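Side-chain contacts in nicotinate-nucleotide pyrophosphorylase (Ehrlichia chaffeensis, PDB 3L0G), which probably converts quinolinate and phosphoribosyl pyrophosphate into nicotinate mononucleotide, with loss of carbon dioxide, on the route to NAD: residues C[113-116]-C[117-121]; C[192-195]-C[196-200]; C[276-279]-C[280-283]. All blocks are in the same frame, centred on the assembly; numbering follows the deposited sequence.

Contact 1. Residues C[113-116]-C[117-121]; sequences LPIE and RVILN
Ile-115 and Ile-119, one helical turn apart, run alongside each other with their ends in one direction, their CD1 methyls meeting at 3.8 Å. CG1 of Ile-115 stands between its own backbone N and carbonyl carbon (chi1 60°), and from there the extended branch follows that of Ile-119. On another side of the helix Glu-116 and Leu-120 cross at a slant: the methylene CG of Glu-116 rests on CD1 of Leu-120 at 3.9 Å, while the carboxylate reaches farther out on an extended chain. These i to i+4 pairs build the N-terminal turn of the long helix 116-139, in the N-terminal domain. A water bridges Glu-116 OE2 and, more weakly, Arg-117 NH2. Arg-117 bends at chi2 and chi3 (40° and 53°), which turns its guanidinium forward along the helix to Asn-121; NH1 gives a nearly straight 2.8 Å bond to Asn-121 OD1, in the guanidinium plane but well above the plane of the amide carbonyl. Ile-119 N binds Ile-115 O and Leu-120 N binds Glu-116 O, whereas two waters link Leu-113 O to Arg-117 N and Pro-114 O to Val-118 N. Asn-121 ND2 bonds to Arg-151 O of the second subunit. Ile-115 and the start of helix 116-139 lie between helices 70-79 and 27-38 and strand 290-294: Ile-115 and Ile-119 pack on Val-76 and Phe-77, Val-118 on Leu-34, Glu-116 and Leu-120 on the strand.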
loop_
_atom_site.group_PDB
_atom_site.type_symbol
_atom_site.label_atom_id
_atom_site.label_comp_id
_atom_site.label_asym_id
_atom_site.label_seq_id
_atom_site.Cartn_x
_atom_site.Cartn_y
_atom_site.Cartn_z
ATOM N N LEU C 113 -3.542 -21.387 -10.776
ATOM C CA LEU C 113 -3.205 -22.121 -9.554
ATOM C C LEU C 113 -2.396 -21.321 -8.523
ATOM O O LEU C 113 -2.592 -21.485 -7.334
ATOM C CB LEU C 113 -2.518 -23.470 -9.876
ATOM C CG LEU C 113 -3.350 -24.486 -10.719
ATOM C CD1 LEU C 113 -2.765 -25.871 -10.600
ATOM C CD2 LEU C 113 -4.804 -24.516 -10.292
ATOM N N PRO C 114 -1.498 -20.446 -8.961
ATOM C CA PRO C 114 -0.755 -19.624 -7.982
ATOM C C PRO C 114 -1.552 -18.570 -7.215
ATOM O O PRO C 114 -1.073 -18.044 -6.196
ATOM C CB PRO C 114 0.315 -18.939 -8.841
ATOM C CG PRO C 114 0.478 -19.831 -10.001
ATOM C CD PRO C 114 -0.925 -20.331 -10.304
ATOM N N ILE C 115 -2.759 -18.268 -7.679
ATOM C CA ILE C 115 -3.614 -17.281 -7.002
ATOM C C ILE C 115 -4.807 -17.926 -6.317
ATOM O O ILE C 115 -5.577 -17.244 -5.624
ATOM C CB ILE C 115 -4.089 -16.146 -7.990
ATOM C CG1 ILE C 115 -4.888 -16.735 -9.166
ATOM C CG2 ILE C 115 -2.881 -15.283 -8.493
ATOM C CD1 ILE C 115 -5.478 -15.728 -10.110
ATOM N N GLU C 116 -4.973 -19.236 -6.496
ATOM C CA GLU C 116 -6.087 -19.960 -5.878
ATOM C C GLU C 116 -6.267 -19.678 -4.390
ATOM O O GLU C 116 -7.363 -19.305 -3.944
ATOM C CB GLU C 116 -5.892 -21.471 -6.032
ATOM C CG GLU C 116 -6.977 -22.281 -5.424
ATOM C CD GLU C 116 -6.784 -23.779 -5.632
ATOM O OE1 GLU C 116 -6.319 -24.187 -6.718
ATOM O OE2 GLU C 116 -7.087 -24.523 -4.680
ATOM N N ARG C 117 -5.221 -19.898 -3.614
ATOM C CA ARG C 117 -5.368 -19.851 -2.179
ATOM C C ARG C 117 -5.632 -18.399 -1.725
ATOM O O ARG C 117 -6.487 -18.153 -0.871
ATOM C CB ARG C 117 -4.153 -20.487 -1.509
ATOM C CG ARG C 117 -4.125 -20.493 -0.001
ATOM C CD ARG C 117 -5.466 -20.781 0.668
ATOM N NE ARG C 117 -6.067 -21.978 0.178
ATOM C CZ ARG C 117 -7.341 -22.292 0.337
ATOM N NH1 ARG C 117 -8.179 -21.525 1.017
ATOM N NH2 ARG C 117 -7.775 -23.405 -0.183
ATOM N N VAL C 118 -4.952 -17.436 -2.335
ATOM C CA VAL C 118 -5.219 -16.007 -2.042
ATOM C C VAL C 118 -6.700 -15.632 -2.241
ATOM O O VAL C 118 -7.352 -15.104 -1.348
ATOM C CB VAL C 118 -4.224 -15.074 -2.829
ATOM C CG1 VAL C 118 -4.718 -13.600 -2.924
ATOM C CG2 VAL C 118 -2.845 -15.127 -2.152
ATOM N N ILE C 119 -7.236 -15.953 -3.400
ATOM C CA ILE C 119 -8.608 -15.646 -3.690
ATOM C C ILE C 119 -9.549 -16.387 -2.724
ATOM O O ILE C 119 -10.474 -15.770 -2.180
ATOM C CB ILE C 119 -8.919 -15.958 -5.173
ATOM C CG1 ILE C 119 -8.247 -14.906 -6.060
ATOM C CG2 ILE C 119 -10.394 -15.971 -5.437
ATOM C CD1 ILE C 119 -8.210 -15.296 -7.568
ATOM N N LEU C 120 -9.304 -17.672 -2.475
ATOM C CA LEU C 120 -10.199 -18.421 -1.618
ATOM C C LEU C 120 -10.156 -17.847 -0.201
ATOM O O LEU C 120 -11.203 -17.703 0.457
ATOM C CB LEU C 120 -9.892 -19.953 -1.631
ATOM C CG LEU C 120 -10.277 -20.708 -2.919
ATOM C CD1 LEU C 120 -9.907 -22.220 -2.793
ATOM C CD2 LEU C 120 -11.800 -20.554 -3.359
ATOM N N ASN C 121 -8.965 -17.525 0.295
ATOM C CA ASN C 121 -8.867 -17.050 1.702
ATOM C C ASN C 121 -9.646 -15.762 1.846
ATOM O O ASN C 121 -10.365 -15.545 2.859
ATOM C CB ASN C 121 -7.418 -16.891 2.187
ATOM C CG ASN C 121 -6.698 -18.239 2.400
ATOM O OD1 ASN C 121 -7.332 -19.284 2.533
ATOM N ND2 ASN C 121 -5.375 -18.213 2.409
HETATM O O HOH W 1 -2.611 -20.735 -4.549
HETATM O O HOH W 2 -2.223 -18.221 -3.783
HETATM O O HOH W 3 -5.474 -24.311 -2.537
#

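Contact 2. Residues C[192-195]-C[196-200]; sequences GSIT and LAIQR
Thr-195, Leu-196 and Ile-194 form much of the first turn of helix 194-204, which Ser-193 opens as N-cap in the C-terminal domain, next to the parallel sheet. The cap is a side-chain bond: Ser-193 OG accepts from Leu-196 N at 3.0 Å and also sits close to Leu-196 CB, while the carbonyl O of the same serine takes Ala-197 N. One serine thus satisfies two amides at the start of the helix. Gly-192, with positive phi, is the first residue to leave helix 185-191, and the cap starts a new helix directly after it.

Thr-195 meets Gln-199 one turn on. With chi1 at -64°, its CG2 lies anti to the backbone N and faces the glutamine, whose OE1 comes within 3.3 Å of that methyl; the two side chains run at a slant to each other. OG1, the other branch, bonds Glu-222 OE2 and Asn-226 OD1, tying the turn to helix 217-225 and the loop after it. Gln-199 also lays CG over Thr-195 O, which accepts the backbone N of Gln-199.

Ile-194 and Ile-198 form a parallel pair on the buried side, CG2 of the first against CD1 of the second at 3.6 Å. Together they pack on strand 210-214, through Ile-212 and Ile-210. Leu-196 lies beside Arg-200, whose NH1 forms a salt bridge with Glu-53 of the second subunit. The leucine's CD2 lies over one face of the guanidinium, 3.7 Å above its plane and displaced toward the rim.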
loop_
_atom_site.group_PDB
_atom_site.type_symbol
_atom_site.label_atom_id
_atom_site.label_comp_id
_atom_site.label_asym_id
_atom_site.label_seq_id
_atom_site.Cartn_x
_atom_site.Cartn_y
_atom_site.Cartn_z
ATOM N N GLY C 192 -10.238 11.395 34.745
ATOM C CA GLY C 192 -10.826 11.373 36.081
ATOM C C GLY C 192 -12.342 11.386 36.130
ATOM O O GLY C 192 -12.915 10.963 37.135
ATOM N N SER C 193 -13.000 11.856 35.063
ATOM C CA SER C 193 -14.463 11.959 35.087
ATOM C C SER C 193 -15.101 12.104 33.711
ATOM O O SER C 193 -14.486 12.624 32.765
ATOM C CB SER C 193 -14.899 13.111 36.000
ATOM O OG SER C 193 -15.029 14.344 35.322
ATOM N N ILE C 194 -16.338 11.618 33.601
ATOM C CA ILE C 194 -17.116 11.754 32.378
ATOM C C ILE C 194 -17.384 13.249 32.049
ATOM O O ILE C 194 -17.212 13.704 30.909
ATOM C CB ILE C 194 -18.457 10.990 32.512
ATOM C CG1 ILE C 194 -18.223 9.462 32.456
ATOM C CG2 ILE C 194 -19.451 11.454 31.435
ATOM C CD1 ILE C 194 -19.494 8.629 32.680
ATOM N N THR C 195 -17.795 14.020 33.047
ATOM C CA THR C 195 -18.083 15.446 32.834
ATOM C C THR C 195 -16.855 16.178 32.322
ATOM O O THR C 195 -16.964 16.939 31.371
ATOM C CB THR C 195 -18.646 16.122 34.098
ATOM O OG1 THR C 195 -19.911 15.530 34.413
ATOM C CG2 THR C 195 -18.831 17.703 33.893
ATOM N N LEU C 196 -15.684 15.919 32.892
ATOM C CA LEU C 196 -14.469 16.632 32.433
ATOM C C LEU C 196 -14.047 16.204 31.028
ATOM O O LEU C 196 -13.643 17.035 30.216
ATOM C CB LEU C 196 -13.313 16.464 33.418
ATOM C CG LEU C 196 -12.026 17.210 33.071
ATOM C CD1 LEU C 196 -12.168 18.734 33.280
ATOM C CD2 LEU C 196 -10.904 16.654 33.939
ATOM N N ALA C 197 -14.160 14.915 30.720
ATOM C CA ALA C 197 -13.872 14.435 29.356
ATOM C C ALA C 197 -14.745 15.142 28.303
ATOM O O ALA C 197 -14.227 15.650 27.279
ATOM C CB ALA C 197 -14.039 12.876 29.262
ATOM N N ILE C 198 -16.059 15.179 28.535
ATOM C CA ILE C 198 -16.975 15.766 27.564
ATOM C C ILE C 198 -16.694 17.269 27.447
ATOM O O ILE C 198 -16.644 17.822 26.326
ATOM C CB ILE C 198 -18.467 15.552 27.942
ATOM C CG1 ILE C 198 -18.839 14.053 27.870
ATOM C CG2 ILE C 198 -19.371 16.356 26.984
ATOM C CD1 ILE C 198 -20.099 13.673 28.656
ATOM N N GLN C 199 -16.539 17.938 28.598
ATOM C CA GLN C 199 -16.212 19.370 28.590
ATOM C C GLN C 199 -14.996 19.699 27.720
ATOM O O GLN C 199 -15.041 20.648 26.894
ATOM C CB GLN C 199 -15.977 19.906 30.010
ATOM C CG GLN C 199 -17.273 20.113 30.851
ATOM C CD GLN C 199 -16.979 20.671 32.266
ATOM O OE1 GLN C 199 -17.879 20.797 33.116
ATOM N NE2 GLN C 199 -15.711 21.018 32.509
ATOM N N ARG C 200 -13.910 18.937 27.917
ATOM C CA ARG C 200 -12.666 19.154 27.146
ATOM C C ARG C 200 -12.845 18.908 25.664
ATOM O O ARG C 200 -12.363 19.690 24.836
ATOM C CB ARG C 200 -11.540 18.250 27.664
ATOM C CG ARG C 200 -10.974 18.721 28.984
ATOM C CD ARG C 200 -9.957 17.758 29.457
ATOM N NE ARG C 200 -9.258 18.212 30.650
ATOM C CZ ARG C 200 -8.253 17.538 31.206
ATOM N NH1 ARG C 200 -7.840 16.383 30.685
ATOM N NH2 ARG C 200 -7.662 18.018 32.285
#

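Contact 3. Residues C[276-279]-C[280-283]; sequences ISIG and CITN. With EDO (1,2-ethanediol), chain I.
Ile-278 and Ile-281 make the apolar part of this turn, their side chains crossing at about a right angle with CG2 near CG2 at 4.1 Å. The other branch of Ile-281 works differently: a chi1 of 58° tucks CG1 in over the main chain, 3.1 Å from Ile-278 O. Both isoleucines also pack against Phe-136 of helix 116-139.

Among the polar contacts, Gly-279 O is the common acceptor. Thr-282 N bonds to it at 3.3 Å, arriving from above the carbonyl plane, and Asn-283 N adds a weak bond. The amide ND2 of Asn-283 lies 2.9 Å from the same oxygen, but the angle is poor and its hydrogen bond goes instead to Lys-152 O. The parallel strands of this domain, with helices outside, form the open alpha/beta barrel known for the family, and this tight turn sits at the C-terminal end of barrel strand 275-277. Ile-276 in the strand and Ile-278 just past it bond by their backbones to strand 146-148.

Water joins the two segments as well: one molecule donates to Ile-278 O and to Thr-282 OG1, at 2.8 Å and 2.7 Å, and OG1 also bonds to Lys-152 O.

A covalent link leaves the turn at Cys-280, whose SG, in the conformer described, forms a disulfide with Cys-259 after strand 253-257. On the strand, Ser-277 OG, also one of two conformers, bonds to Glu-255 OE1 and receives a weak 3.4 Å bond from O1 of a 1,2-ethanediol, a likely crystallisation additive, which also binds that glutamate.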
loop_
_atom_site.group_PDB
_atom_site.type_symbol
_atom_site.label_atom_id
_atom_site.label_comp_id
_atom_site.label_asym_id
_atom_site.label_seq_id
_atom_site.Cartn_x
_atom_site.Cartn_y
_atom_site.Cartn_z
ATOM N N ILE C 276 -27.022 -2.587 18.175
ATOM C CA ILE C 276 -26.187 -3.550 18.891
ATOM C C ILE C 276 -24.881 -3.761 18.108
ATOM O O ILE C 276 -24.900 -4.213 16.947
ATOM C CB ILE C 276 -26.919 -4.885 19.143
ATOM C CG1 ILE C 276 -28.177 -4.633 19.996
ATOM C CG2 ILE C 276 -25.982 -5.903 19.863
ATOM C CD1 ILE C 276 -29.218 -5.760 19.903
ATOM N N SER C 277 -23.767 -3.426 18.771
ATOM C CA SER C 277 -22.400 -3.583 18.271
ATOM C C SER C 277 -21.844 -4.925 18.726
ATOM O O SER C 277 -21.884 -5.200 19.910
ATOM C CB SER C 277 -21.498 -2.500 18.870
ATOM O OG SER C 277 -21.375 -1.395 18.015
ATOM N N ILE C 278 -21.285 -5.725 17.817
ATOM C CA ILE C 278 -20.867 -7.077 18.146
ATOM C C ILE C 278 -19.435 -7.333 17.652
ATOM O O ILE C 278 -19.192 -7.340 16.462
ATOM C CB ILE C 278 -21.818 -8.131 17.518
ATOM C CG1 ILE C 278 -23.264 -7.849 17.901
ATOM C CG2 ILE C 278 -21.428 -9.529 17.986
ATOM C CD1 ILE C 278 -24.253 -8.762 17.206
ATOM N N GLY C 279 -18.504 -7.530 18.589
ATOM C CA GLY C 279 -17.089 -7.768 18.275
ATOM C C GLY C 279 -16.903 -9.079 17.539
ATOM O O GLY C 279 -16.123 -9.155 16.600
ATOM N N CYS C 280 -17.666 -10.093 17.918
ATOM C CA CYS C 280 -17.483 -11.445 17.412
ATOM C C CYS C 280 -18.072 -11.684 15.984
ATOM O O CYS C 280 -18.081 -12.800 15.504
ATOM C CB CYS C 280 -18.030 -12.445 18.459
ATOM S SG CYS C 280 -17.074 -12.515 20.071
ATOM N N ILE C 281 -18.573 -10.638 15.302
ATOM C CA ILE C 281 -18.896 -10.777 13.858
ATOM C C ILE C 281 -17.716 -10.439 12.924
ATOM O O ILE C 281 -17.782 -10.724 11.727
ATOM C CB ILE C 281 -20.158 -10.036 13.411
ATOM C CG1 ILE C 281 -20.087 -8.526 13.697
ATOM C CG2 ILE C 281 -21.376 -10.658 14.091
ATOM C CD1 ILE C 281 -21.309 -7.737 13.166
ATOM N N THR C 282 -16.645 -9.855 13.468
ATOM C CA THR C 282 -15.409 -9.548 12.692
ATOM C C THR C 282 -14.153 -10.215 13.320
ATOM O O THR C 282 -13.052 -10.038 12.849
ATOM C CB THR C 282 -15.174 -8.034 12.553
ATOM O OG1 THR C 282 -15.038 -7.419 13.863
ATOM C CG2 THR C 282 -16.322 -7.371 11.836
ATOM N N ASN C 283 -14.343 -10.952 14.409
ATOM C CA ASN C 283 -13.331 -11.856 14.904
ATOM C C ASN C 283 -14.077 -13.072 15.478
ATOM O O ASN C 283 -15.302 -13.005 15.725
ATOM C CB ASN C 283 -12.400 -11.140 15.901
ATOM C CG ASN C 283 -13.063 -10.827 17.198
ATOM O OD1 ASN C 283 -13.355 -11.734 17.974
ATOM N ND2 ASN C 283 -13.338 -9.535 17.447
HETATM C C1 EDO I . -18.995 0.858 18.976
HETATM O O1 EDO I . -18.233 -0.079 18.224
HETATM C C2 EDO I . -19.542 1.958 18.063
HETATM O O2 EDO I . -20.678 1.528 17.288
HETATM O O HOH W 4 -17.118 -6.133 15.072
#

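How the contacts relate
The three contacts follow one another along the chain without touching. Contacts 1 and 2 lie on opposite sides of the chain's centre, their own centres 50 Å apart, yet both reach the second subunit. Contact 3 is the innermost, its centre 27 Å from that of contact 1 and 28 Å from that of contact 2. Contact 1 spans the loop before helix 116-139 and its first turn; residues farther along that helix pack on contact 3. Contact 3 continues from strand 275-277 of the sheet, whereas contact 2 lies on a helix packed on strand 210-214. The 1,2-ethanediol, weakly held at Ser-277, lies near the C-terminal ends of the barrel strands, where such barrels usually have their active sites.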